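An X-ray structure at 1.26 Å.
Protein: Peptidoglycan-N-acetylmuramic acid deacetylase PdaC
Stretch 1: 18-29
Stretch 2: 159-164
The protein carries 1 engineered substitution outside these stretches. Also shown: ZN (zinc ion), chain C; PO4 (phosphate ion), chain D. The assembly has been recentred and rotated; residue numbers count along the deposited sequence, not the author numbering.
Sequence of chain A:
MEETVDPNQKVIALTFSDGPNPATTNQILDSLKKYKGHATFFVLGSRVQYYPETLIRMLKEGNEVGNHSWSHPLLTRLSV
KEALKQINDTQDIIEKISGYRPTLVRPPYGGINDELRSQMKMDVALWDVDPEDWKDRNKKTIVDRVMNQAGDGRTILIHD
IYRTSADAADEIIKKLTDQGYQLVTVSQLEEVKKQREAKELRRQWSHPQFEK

Stretch 1, residues 18-29: DGPNPATTNQIL
Stretch 2, residues 159-164: HDIYRT

Asp 160, a buried carboxylate, is held by the start of a helix more than 130 residues away in sequence, and its backbone carbonyl is held there too. Its CA-to-CB bond points toward stretch 1, with chi1 at 62° (p) and chi2 at -50°. Phi/psi is -86/41.

Thr 24 OG1 donates a hydrogen bond to Asp 160 O at 2.7 Å. Thr 25 OG1 lies 2.7 Å from Asp 160 OD2. The neighbouring threonines thus reach the main chain and the carboxylate of one residue. They do so with different rotamers: Thr 24 is p (51°) and Thr 25 is m (-52°). The other carboxylate oxygen, Asp 160 OD1, accepts a weak hydrogen bond from Gly 19 N at 3.3 Å and 128°. A water also links them, 3.1 Å from Gly 19 N and 2.7 Å from Asp 160 OD1.

Gly 19 has phi/psi -84/-168. An ideal CB here would lie 2.4 Å from Asp 160 OD2, a clash, so the absent side chain leaves room for the carboxylate. Pro 20 follows through a cis peptide bond, at -76/151, and its CA-to-CB bond points away from stretch 2.

The CA register pairs Asp 18 with His 159 (5.9 Å), Gly 19 with Asp 160 (5.7 Å) and Asn 21 with Ile 161 (5.8 Å), so the two segments run in the same general direction here.

Asn 21 (-141/102) precedes the helix that starts at Pro 22. Its side chain, chi1 t, makes no capping bond. Instead Asn 21 ND2 donates to Thr 24 OG1 at 2.9 Å, and Asn 21 N donates to Thr 25 OG1 at 2.9 Å. These bonds tie both threonine hydroxyls to the loop.

Asp 18 has the unusual phi/psi 105/-8 and chi1 m. Asp 18 OD1 binds zinc at 1.9 Å. Asp 18 OD2 lies 3.2 Å from His 159 CD2. His 159 (-102/113; chi1 m, chi2 86°) donates from NE2 to phosphate O2 at 2.7 Å and 177°. Phosphate O3 is 1.9 Å from the zinc, so the ions bridge the two residues.

Carbon contacts add to this. Ile 161 (-120/-1; chi1 p, chi2 t) places CG2 3.8 Å from Asp 18 CB. Ile 28 CD1 reaches Asp 160 CB at 3.5 Å.

Arg 163, exposed and early in its own helix, starts sideways but its end comes nearer. Chi1 is t and chi2 is 108°, between wells. Arg 163 NH1 and NH2 each give Gln 27 OE1 a weak hydrogen bond at 2.7 Å, with the acceptor at the guanidinium edge. Gln 27 meets it with chi1 and chi2 both t.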

# COMPACT_ATOMS: atom_id res chain seq x y z
N ASP A 18 -2.38 -7.33 -3.06
CA ASP A 18 -2.88 -8.65 -3.46
C ASP A 18 -3.06 -9.62 -2.31
O ASP A 18 -3.64 -10.69 -2.52
CB ASP A 18 -2.05 -9.34 -4.56
CG ASP A 18 -2.07 -8.61 -5.85
OD1 ASP A 18 -2.91 -7.73 -6.03
OD2 ASP A 18 -1.18 -8.90 -6.69
N GLY A 19 -2.62 -9.27 -1.12
CA GLY A 19 -2.83 -10.10 0.05
C GLY A 19 -4.21 -9.84 0.66
O GLY A 19 -5.04 -9.14 0.07
N PRO A 20 -4.45 -10.35 1.86
CA PRO A 20 -3.46 -11.05 2.69
C PRO A 20 -3.17 -12.47 2.23
O PRO A 20 -4.01 -13.16 1.66
CB PRO A 20 -4.14 -11.11 4.06
CG PRO A 20 -5.59 -11.01 3.77
CD PRO A 20 -5.71 -10.12 2.59
N ASN A 21 -1.94 -12.90 2.51
CA ASN A 21 -1.51 -14.27 2.32
C ASN A 21 -0.63 -14.58 3.51
O ASN A 21 0.53 -14.15 3.54
CB ASN A 21 -0.73 -14.40 1.02
CG ASN A 21 -0.37 -15.81 0.72
OD1 ASN A 21 -1.22 -16.68 0.79
ND2 ASN A 21 0.90 -16.06 0.42
N PRO A 22 -1.13 -15.31 4.52
CA PRO A 22 -0.35 -15.41 5.77
C PRO A 22 1.13 -15.71 5.61
O PRO A 22 1.95 -15.03 6.22
CB PRO A 22 -1.12 -16.49 6.54
CG PRO A 22 -2.54 -16.28 6.12
CD PRO A 22 -2.47 -15.90 4.66
N ALA A 23 1.49 -16.70 4.79
CA ALA A 23 2.88 -17.12 4.74
C ALA A 23 3.79 -15.98 4.33
O ALA A 23 4.92 -15.87 4.84
CB ALA A 23 3.04 -18.31 3.79
N THR A 24 3.35 -15.12 3.42
CA THR A 24 4.17 -14.02 2.95
C THR A 24 3.85 -12.72 3.68
O THR A 24 4.77 -12.02 4.13
CB THR A 24 4.01 -13.85 1.44
OG1 THR A 24 2.62 -13.79 1.11
CG2 THR A 24 4.61 -15.03 0.71
N THR A 25 2.57 -12.39 3.86
CA THR A 25 2.19 -11.17 4.55
C THR A 25 2.71 -11.15 5.98
O THR A 25 3.18 -10.12 6.46
CB THR A 25 0.67 -11.00 4.53
OG1 THR A 25 0.20 -11.11 3.18
CG2 THR A 25 0.26 -9.66 5.13
N ASN A 26 2.64 -12.29 6.69
CA ASN A 26 3.12 -12.29 8.08
C ASN A 26 4.62 -12.04 8.16
O ASN A 26 5.11 -11.41 9.11
CB ASN A 26 2.79 -13.59 8.80
CG ASN A 26 1.35 -13.69 9.20
OD1 ASN A 26 0.70 -12.69 9.53
ND2 ASN A 26 0.85 -14.91 9.26
N GLN A 27 5.38 -12.56 7.20
CA GLN A 27 6.81 -12.31 7.17
C GLN A 27 7.10 -10.82 6.98
O GLN A 27 7.96 -10.25 7.65
CB GLN A 27 7.43 -13.15 6.05
CG GLN A 27 8.92 -13.10 6.00
CD GLN A 27 9.49 -13.80 4.77
OE1 GLN A 27 9.04 -14.87 4.38
NE2 GLN A 27 10.48 -13.19 4.18
N ILE A 28 6.34 -10.17 6.08
CA ILE A 28 6.51 -8.74 5.85
C ILE A 28 6.13 -7.95 7.10
O ILE A 28 6.83 -7.02 7.50
CB ILE A 28 5.70 -8.32 4.62
CG1 ILE A 28 6.31 -8.95 3.35
CG2 ILE A 28 5.61 -6.80 4.49
CD1 ILE A 28 5.39 -8.96 2.16
N LEU A 29 5.02 -8.32 7.74
CA LEU A 29 4.62 -7.67 8.98
C LEU A 29 5.69 -7.83 10.05
O LEU A 29 5.97 -6.90 10.79
CB LEU A 29 3.28 -8.22 9.48
CG LEU A 29 2.08 -7.83 8.62
CD1 LEU A 29 0.87 -8.67 9.00
CD2 LEU A 29 1.76 -6.35 8.76
N HIS A 159 4.08 -6.93 -4.49
CA HIS A 159 2.90 -7.79 -4.37
C HIS A 159 3.17 -8.84 -3.30
O HIS A 159 4.04 -9.70 -3.49
CB HIS A 159 2.57 -8.40 -5.74
CG HIS A 159 2.31 -7.35 -6.78
ND1 HIS A 159 3.31 -6.76 -7.52
CD2 HIS A 159 1.17 -6.72 -7.15
CE1 HIS A 159 2.80 -5.84 -8.32
NE2 HIS A 159 1.50 -5.79 -8.11
N ASP A 160 2.45 -8.79 -2.18
CA ASP A 160 2.80 -9.59 -0.99
C ASP A 160 2.23 -10.99 -1.02
O ASP A 160 1.79 -11.50 0.01
CB ASP A 160 2.45 -8.89 0.34
CG ASP A 160 0.96 -8.60 0.52
OD1 ASP A 160 0.35 -8.05 -0.40
OD2 ASP A 160 0.42 -8.91 1.63
N ILE A 161 2.26 -11.64 -2.18
CA ILE A 161 1.76 -13.00 -2.34
C ILE A 161 2.84 -13.97 -2.82
O ILE A 161 2.55 -15.15 -3.01
CB ILE A 161 0.54 -13.03 -3.28
CG1 ILE A 161 0.88 -12.46 -4.66
CG2 ILE A 161 -0.60 -12.26 -2.63
CD1 ILE A 161 -0.19 -12.74 -5.70
N TYR A 162 4.06 -13.50 -3.06
CA TYR A 162 5.14 -14.34 -3.56
C TYR A 162 6.26 -14.43 -2.53
O TYR A 162 6.63 -13.43 -1.91
CB TYR A 162 5.72 -13.76 -4.85
CG TYR A 162 4.69 -13.52 -5.93
CD1 TYR A 162 3.96 -14.57 -6.47
CD2 TYR A 162 4.44 -12.24 -6.40
CE1 TYR A 162 3.02 -14.35 -7.47
CE2 TYR A 162 3.50 -12.01 -7.40
CZ TYR A 162 2.79 -13.07 -7.92
OH TYR A 162 1.86 -12.82 -8.90
N ARG A 163 6.82 -15.63 -2.38
CA ARG A 163 7.95 -15.82 -1.47
C ARG A 163 9.10 -14.87 -1.80
O ARG A 163 9.70 -14.28 -0.89
CB ARG A 163 8.40 -17.27 -1.53
CG ARG A 163 9.64 -17.59 -0.70
CD ARG A 163 9.30 -18.41 0.54
NE ARG A 163 8.24 -17.81 1.35
CZ ARG A 163 8.37 -16.69 2.05
NH1 ARG A 163 7.35 -16.22 2.77
NH2 ARG A 163 9.52 -16.04 2.04
N THR A 164 9.45 -14.73 -3.08
CA THR A 164 10.55 -13.85 -3.45
C THR A 164 10.24 -12.40 -3.12
O THR A 164 11.15 -11.62 -2.84
CB THR A 164 10.93 -14.01 -4.93
OG1 THR A 164 9.75 -14.12 -5.74
CG2 THR A 164 11.78 -15.24 -5.16
ZN ZN C . -3.18 -6.52 -7.54
P PO4 D . -1.52 -5.07 -9.58
O1 PO4 D . -1.25 -5.87 -10.88
O2 PO4 D . -0.30 -4.19 -9.32
O3 PO4 D . -1.59 -6.06 -8.47
O4 PO4 D . -2.80 -4.31 -9.73
O HOH W 1 -1.81 -6.63 0.28